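Local coordinates for protein separin (Saccharomyces cerevisiae, PDB 5U1T) that acts as a caspase-like cysteine protease that cleaves the cohesin subunit MCD1/SCC1 at the onset of anaphase and so lets sister chromatids separate, at residues A[1264-1269]-A[1333-1338]; A[1271-1276]-A[1321-1326]. All blocks are in the same frame, centred on the assembly; numbering follows the deposited sequence.

Contact 1 of 2, residues A[1264-1269]-A[1333-1338]; sequences EILHQN and SMLHVQ
Gln1338 reaches across to Asn1269, and the two carboxamides meet tip to tip. Asn1269 ND2 donates to Gln1338 OE1 at 2.9 Å, a bent bond with an N-H...O angle of 137°; the acceptor stays close to the Asn1269 amide plane, while the donor is tilted from the carbonyl plane of Gln1338. The stem of Gln1338 is apolar and does different work: it slides past Ile1265 in the opposite direction, its CB 3.8 Å from Ile1265 CD1. Glutamine suits this place because its CB packs there while the extended chain carries OE1 to Asn1269, OE1 also lying against Ile1265 CG2. Beside the polar pair, Leu1335 supplies the other large apolar surface. Its CG lies beside the backbone N (chi1 -74°), and of its methyls CD2 makes the contact, 3.8 Å from Ile1265 CG2 and touching Asn1269 CB. Both segments are helical: the end of helix 1252-1269 and the start of helix 1332-1347 pack as an antiparallel pair in the C50 peptidase family region, the axes of 1264-1269 and 1333-1338 approaching to 10.0 Å with directions 163° apart. Leu1335 also touches Ile1311 of helix 1303-1320. Asn1269 OD1 lies 3.4 Å from Met1334 CB, where the two side chains cross at about a right angle, and ND2 makes a second, weak bond to Ile1265 O one turn back. An alanine here would probably deprive Gln1338 OE1 of its donor across the contact, setting that amide freer to turn, and uncover the Met1334 methylenes. Toward solvent, Gln1268 meets Gln1338 tip to tip, their NE2 atoms 3.6 Å apart.

Contact 2 of 2, residues A[1271-1276]-A[1321-1326]; sequences PSRKLY and HGEENA
Arg1273 grips the buried carboxylate of Glu1323 side-on, using NE and NH2 rather than its two terminal nitrogens. NE points almost straight at Glu1323 OE1, 3.1 Å away with an N-H...O angle of 172°, while NH2 reaches the syn lone pair of OE2 at 2.9 Å. The guanidinium and carboxylate planes are turned 50° apart, so the salt bridge is twisted. Glu1323 has CG anti to its backbone N (chi1 -164°) and runs on extended, long enough to span the gap; Arg1273 suits the other side because its NH2 also donates to Ile1283 O. Beside the pair, small Ser1272 fits close to the loop, its OG 3.3 Å from Glu1323 CG and its CB 3.4 Å from Glu1324 O. Pro1271, needing no backbone N-H at the start of helix 1271-1275, packs its ring obliquely against the side chain of Asn1325 and also touches Ile1330. The loop leaves helix 1303-1320 at His1321, and the side chain of Glu1323, like that of Arg1273, packs on Leu1318. Gly1322 takes a positive phi, which a side chain would make difficult, as the C-prime residue; Glu1323 N bonds back to Leu1318 O and Gly1322 N to Leu1319 O, a Schellman motif ending the helix.

How the contacts relate
Contacts 1 and 2 have centres 14 Å apart and follow from one piece of chain: helix 1252-1269 ends in contact 1, and helix 1271-1275 begins contact 2 just after it. Their surfaces meet where the chain turns from the long helix into the short one, with Lys1274 CD 3.3 Å from Gln1268 O and His1267 CD2 3.5 Å from Arg1273 O. On the partner side, 1321-1326 lies in the loop leading from helix 1303-1320 to helix 1332-1347, so contact 2 closes a shorter chain excursion within that of contact 1. Both lie away from Cys1497, the active-site residue inferred by similarity, and join peripheral helices and loops of the C50 family region.

Contact 1 of 2, residues A[1264-1269]-A[1333-1338]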
loop_
_atom_site.group_PDB
_atom_site.type_symbol
_atom_site.label_atom_id
_atom_site.label_comp_id
_atom_site.label_asym_id
_atom_site.label_seq_id
_atom_site.Cartn_x
_atom_site.Cartn_y
_atom_site.Cartn_z
ATOM N N GLU A 1264 -24.111 72.973 -7.677
ATOM C CA GLU A 1264 -24.462 74.066 -8.568
ATOM C C GLU A 1264 -23.509 74.033 -9.755
ATOM O O GLU A 1264 -23.941 74.088 -10.911
ATOM C CB GLU A 1264 -24.410 75.405 -7.850
ATOM C CG GLU A 1264 -24.195 76.638 -8.753
ATOM C CD GLU A 1264 -23.556 77.813 -7.970
ATOM O OE1 GLU A 1264 -23.216 77.618 -6.773
ATOM O OE2 GLU A 1264 -23.404 78.933 -8.528
ATOM N N ILE A 1265 -22.222 73.893 -9.470
ATOM C CA ILE A 1265 -21.239 73.812 -10.540
ATOM C C ILE A 1265 -21.531 72.673 -11.544
ATOM O O ILE A 1265 -21.452 72.885 -12.757
ATOM C CB ILE A 1265 -19.827 73.671 -9.964
ATOM C CG1 ILE A 1265 -19.437 74.982 -9.281
ATOM C CG2 ILE A 1265 -18.831 73.312 -11.064
ATOM C CD1 ILE A 1265 -18.369 74.852 -8.269
ATOM N N LEU A 1266 -21.908 71.491 -11.060
ATOM C CA LEU A 1266 -22.292 70.403 -11.963
ATOM C C LEU A 1266 -23.557 70.741 -12.767
ATOM O O LEU A 1266 -23.684 70.367 -13.944
ATOM C CB LEU A 1266 -22.492 69.100 -11.181
ATOM C CG LEU A 1266 -21.232 68.432 -10.603
ATOM C CD1 LEU A 1266 -21.524 67.049 -9.985
ATOM C CD2 LEU A 1266 -20.130 68.331 -11.657
ATOM N N HIS A 1267 -24.473 71.470 -12.124
ATOM C CA HIS A 1267 -25.767 71.818 -12.707
ATOM C C HIS A 1267 -25.590 72.706 -13.920
ATOM O O HIS A 1267 -26.246 72.514 -14.935
ATOM C CB HIS A 1267 -26.659 72.511 -11.676
ATOM C CG HIS A 1267 -28.075 72.719 -12.126
ATOM N ND1 HIS A 1267 -29.045 73.240 -11.305
ATOM C CD2 HIS A 1267 -28.684 72.469 -13.312
ATOM C CE1 HIS A 1267 -30.190 73.303 -11.956
ATOM N NE2 HIS A 1267 -30.000 72.852 -13.177
ATOM N N GLN A 1268 -24.686 73.666 -13.828
ATOM C CA GLN A 1268 -24.576 74.652 -14.885
ATOM C C GLN A 1268 -23.589 74.246 -15.974
ATOM O O GLN A 1268 -23.560 74.857 -17.037
ATOM C CB GLN A 1268 -24.193 76.012 -14.294
ATOM C CG GLN A 1268 -22.741 76.147 -13.875
ATOM C CD GLN A 1268 -22.418 77.525 -13.249
ATOM O OE1 GLN A 1268 -22.254 77.652 -12.011
ATOM N NE2 GLN A 1268 -22.324 78.559 -14.110
ATOM N N ASN A 1269 -22.815 73.194 -15.740
ATOM C CA ASN A 1269 -21.726 72.867 -16.655
ATOM C C ASN A 1269 -21.771 71.486 -17.315
ATOM O O ASN A 1269 -20.996 71.219 -18.236
ATOM C CB ASN A 1269 -20.407 73.031 -15.918
ATOM C CG ASN A 1269 -20.098 74.466 -15.629
ATOM O OD1 ASN A 1269 -20.197 75.315 -16.520
ATOM N ND2 ASN A 1269 -19.751 74.770 -14.375
ATOM N N SER A 1333 -13.543 74.249 -18.902
ATOM C CA SER A 1333 -12.909 75.505 -18.509
ATOM C C SER A 1333 -13.563 76.007 -17.238
ATOM O O SER A 1333 -12.887 76.350 -16.259
ATOM C CB SER A 1333 -13.024 76.539 -19.615
ATOM O OG SER A 1333 -13.127 75.879 -20.866
ATOM N N MET A 1334 -14.887 75.993 -17.243
ATOM C CA MET A 1334 -15.666 76.458 -16.109
ATOM C C MET A 1334 -15.591 75.485 -14.916
ATOM O O MET A 1334 -15.511 75.923 -13.766
ATOM C CB MET A 1334 -17.110 76.684 -16.556
ATOM C CG MET A 1334 -17.833 77.817 -15.880
ATOM S SD MET A 1334 -17.011 79.426 -16.027
ATOM C CE MET A 1334 -16.557 79.394 -17.772
ATOM N N LEU A 1335 -15.604 74.175 -15.178
ATOM C CA LEU A 1335 -15.405 73.205 -14.099
ATOM C C LEU A 1335 -14.115 73.526 -13.378
ATOM O O LEU A 1335 -14.083 73.664 -12.161
ATOM C CB LEU A 1335 -15.340 71.765 -14.615
ATOM C CG LEU A 1335 -16.608 71.045 -15.075
ATOM C CD1 LEU A 1335 -16.313 69.585 -15.355
ATOM C CD2 LEU A 1335 -17.725 71.197 -14.056
ATOM N N HIS A 1336 -13.054 73.641 -14.164
ATOM C CA HIS A 1336 -11.710 73.932 -13.695
ATOM C C HIS A 1336 -11.685 75.160 -12.797
ATOM O O HIS A 1336 -11.270 75.074 -11.629
ATOM C CB HIS A 1336 -10.790 74.111 -14.915
ATOM C CG HIS A 1336 -9.465 74.749 -14.625
ATOM N ND1 HIS A 1336 -8.713 75.356 -15.609
ATOM C CD2 HIS A 1336 -8.745 74.864 -13.478
ATOM C CE1 HIS A 1336 -7.600 75.831 -15.081
ATOM N NE2 HIS A 1336 -7.595 75.554 -13.789
ATOM N N VAL A 1337 -12.139 76.290 -13.340
ATOM C CA VAL A 1337 -12.065 77.561 -12.643
ATOM C C VAL A 1337 -12.896 77.563 -11.373
ATOM O O VAL A 1337 -12.401 77.916 -10.308
ATOM C CB VAL A 1337 -12.527 78.730 -13.553
ATOM C CG1 VAL A 1337 -12.823 79.973 -12.730
ATOM C CG2 VAL A 1337 -11.480 79.020 -14.618
ATOM N N GLN A 1338 -14.162 77.184 -11.493
ATOM C CA GLN A 1338 -15.086 77.232 -10.363
ATOM C C GLN A 1338 -14.756 76.207 -9.260
ATOM O O GLN A 1338 -14.932 76.488 -8.082
ATOM C CB GLN A 1338 -16.528 77.029 -10.850
ATOM C CG GLN A 1338 -17.144 78.240 -11.540
ATOM C CD GLN A 1338 -18.342 77.888 -12.437
ATOM O OE1 GLN A 1338 -18.774 76.734 -12.484
ATOM N NE2 GLN A 1338 -18.861 78.866 -13.164
#

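Contact 2 of 2, residues A[1271-1276]-A[1321-1326]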
loop_
_atom_site.group_PDB
_atom_site.type_symbol
_atom_site.label_atom_id
_atom_site.label_comp_id
_atom_site.label_asym_id
_atom_site.label_seq_id
_atom_site.Cartn_x
_atom_site.Cartn_y
_atom_site.Cartn_z
ATOM N N PRO A 1271 -23.947 68.975 -19.667
ATOM C CA PRO A 1271 -25.015 69.018 -20.670
ATOM C C PRO A 1271 -26.302 68.353 -20.205
ATOM O O PRO A 1271 -27.390 68.814 -20.544
ATOM C CB PRO A 1271 -24.433 68.249 -21.855
ATOM C CG PRO A 1271 -23.007 68.180 -21.640
ATOM C CD PRO A 1271 -22.721 68.346 -20.185
ATOM N N SER A 1272 -26.187 67.281 -19.437
ATOM C CA SER A 1272 -27.360 66.550 -19.005
ATOM C C SER A 1272 -28.192 67.355 -18.026
ATOM O O SER A 1272 -29.422 67.352 -18.097
ATOM C CB SER A 1272 -26.959 65.229 -18.367
ATOM O OG SER A 1272 -28.060 64.345 -18.394
ATOM N N ARG A 1273 -27.518 68.041 -17.104
ATOM C CA ARG A 1273 -28.217 68.742 -16.037
ATOM C C ARG A 1273 -28.739 70.055 -16.579
ATOM O O ARG A 1273 -29.717 70.605 -16.090
ATOM C CB ARG A 1273 -27.297 68.931 -14.840
ATOM C CG ARG A 1273 -27.239 67.703 -13.994
ATOM C CD ARG A 1273 -25.945 67.546 -13.238
ATOM N NE ARG A 1273 -25.783 66.154 -12.837
ATOM C CZ ARG A 1273 -25.775 65.693 -11.587
ATOM N NH1 ARG A 1273 -25.883 66.506 -10.537
ATOM N NH2 ARG A 1273 -25.633 64.388 -11.403
ATOM N N LYS A 1274 -28.111 70.509 -17.648
ATOM C CA LYS A 1274 -28.530 71.729 -18.305
ATOM C C LYS A 1274 -29.759 71.535 -19.165
ATOM O O LYS A 1274 -30.513 72.487 -19.345
ATOM C CB LYS A 1274 -27.394 72.280 -19.146
ATOM C CG LYS A 1274 -26.166 72.588 -18.306
ATOM C CD LYS A 1274 -24.958 72.829 -19.175
ATOM C CE LYS A 1274 -25.266 73.925 -20.157
ATOM N NZ LYS A 1274 -24.013 74.363 -20.799
ATOM N N LEU A 1275 -29.984 70.316 -19.669
ATOM C CA LEU A 1275 -31.022 70.096 -20.684
ATOM C C LEU A 1275 -32.121 69.080 -20.379
ATOM O O LEU A 1275 -33.133 69.055 -21.088
ATOM C CB LEU A 1275 -30.371 69.666 -21.999
ATOM C CG LEU A 1275 -29.249 70.554 -22.520
ATOM C CD1 LEU A 1275 -28.446 69.769 -23.517
ATOM C CD2 LEU A 1275 -29.760 71.882 -23.108
ATOM N N TYR A 1276 -31.929 68.227 -19.374
ATOM C CA TYR A 1276 -32.843 67.104 -19.150
ATOM C C TYR A 1276 -33.302 66.956 -17.704
ATOM O O TYR A 1276 -32.547 67.232 -16.755
ATOM C CB TYR A 1276 -32.195 65.794 -19.605
ATOM C CG TYR A 1276 -31.860 65.779 -21.072
ATOM C CD1 TYR A 1276 -32.838 65.493 -22.022
ATOM C CD2 TYR A 1276 -30.574 66.048 -21.511
ATOM C CE1 TYR A 1276 -32.537 65.482 -23.372
ATOM C CE2 TYR A 1276 -30.258 66.042 -22.847
ATOM C CZ TYR A 1276 -31.237 65.760 -23.778
ATOM O OH TYR A 1276 -30.927 65.743 -25.123
ATOM N N HIS A 1321 -24.534 55.065 -14.082
ATOM C CA HIS A 1321 -25.896 55.114 -13.579
ATOM C C HIS A 1321 -26.904 55.741 -14.563
ATOM O O HIS A 1321 -28.050 55.980 -14.193
ATOM C CB HIS A 1321 -25.944 55.874 -12.263
ATOM C CG HIS A 1321 -25.627 55.038 -11.070
ATOM N ND1 HIS A 1321 -24.384 55.040 -10.468
ATOM C CD2 HIS A 1321 -26.388 54.170 -10.368
ATOM C CE1 HIS A 1321 -24.399 54.210 -9.441
ATOM N NE2 HIS A 1321 -25.605 53.673 -9.358
ATOM N N GLY A 1322 -26.486 56.004 -15.800
ATOM C CA GLY A 1322 -27.400 56.480 -16.830
ATOM C C GLY A 1322 -27.388 57.964 -17.228
ATOM O O GLY A 1322 -28.218 58.397 -18.030
ATOM N N GLU A 1323 -26.478 58.757 -16.675
ATOM C CA GLU A 1323 -26.409 60.168 -17.056
ATOM C C GLU A 1323 -25.275 60.398 -18.040
ATOM O O GLU A 1323 -24.104 60.461 -17.652
ATOM C CB GLU A 1323 -26.224 61.071 -15.838
ATOM C CG GLU A 1323 -26.519 62.509 -16.129
ATOM C CD GLU A 1323 -26.109 63.413 -14.986
ATOM O OE1 GLU A 1323 -25.230 64.277 -15.205
ATOM O OE2 GLU A 1323 -26.663 63.249 -13.868
ATOM N N GLU A 1324 -25.626 60.517 -19.315
ATOM C CA GLU A 1324 -24.647 60.783 -20.351
ATOM C C GLU A 1324 -24.225 62.249 -20.380
ATOM O O GLU A 1324 -25.048 63.136 -20.221
ATOM C CB GLU A 1324 -25.193 60.383 -21.703
ATOM C CG GLU A 1324 -25.408 58.912 -21.823
ATOM C CD GLU A 1324 -25.582 58.485 -23.267
ATOM O OE1 GLU A 1324 -26.383 59.135 -24.012
ATOM O OE2 GLU A 1324 -24.904 57.509 -23.665
ATOM N N ASN A 1325 -22.925 62.475 -20.557
ATOM C CA ASN A 1325 -22.368 63.791 -20.736
ATOM C C ASN A 1325 -21.238 63.763 -21.752
ATOM O O ASN A 1325 -20.093 63.530 -21.394
ATOM C CB ASN A 1325 -21.882 64.354 -19.400
ATOM C CG ASN A 1325 -23.029 64.781 -18.506
ATOM O OD1 ASN A 1325 -23.182 64.303 -17.389
ATOM N ND2 ASN A 1325 -23.857 65.685 -19.012
ATOM N N ALA A 1326 -21.564 64.002 -23.021
ATOM C CA ALA A 1326 -20.545 64.170 -24.052
ATOM C C ALA A 1326 -19.457 65.153 -23.604
ATOM O O ALA A 1326 -19.764 66.298 -23.258
ATOM C CB ALA A 1326 -21.182 64.645 -25.328
#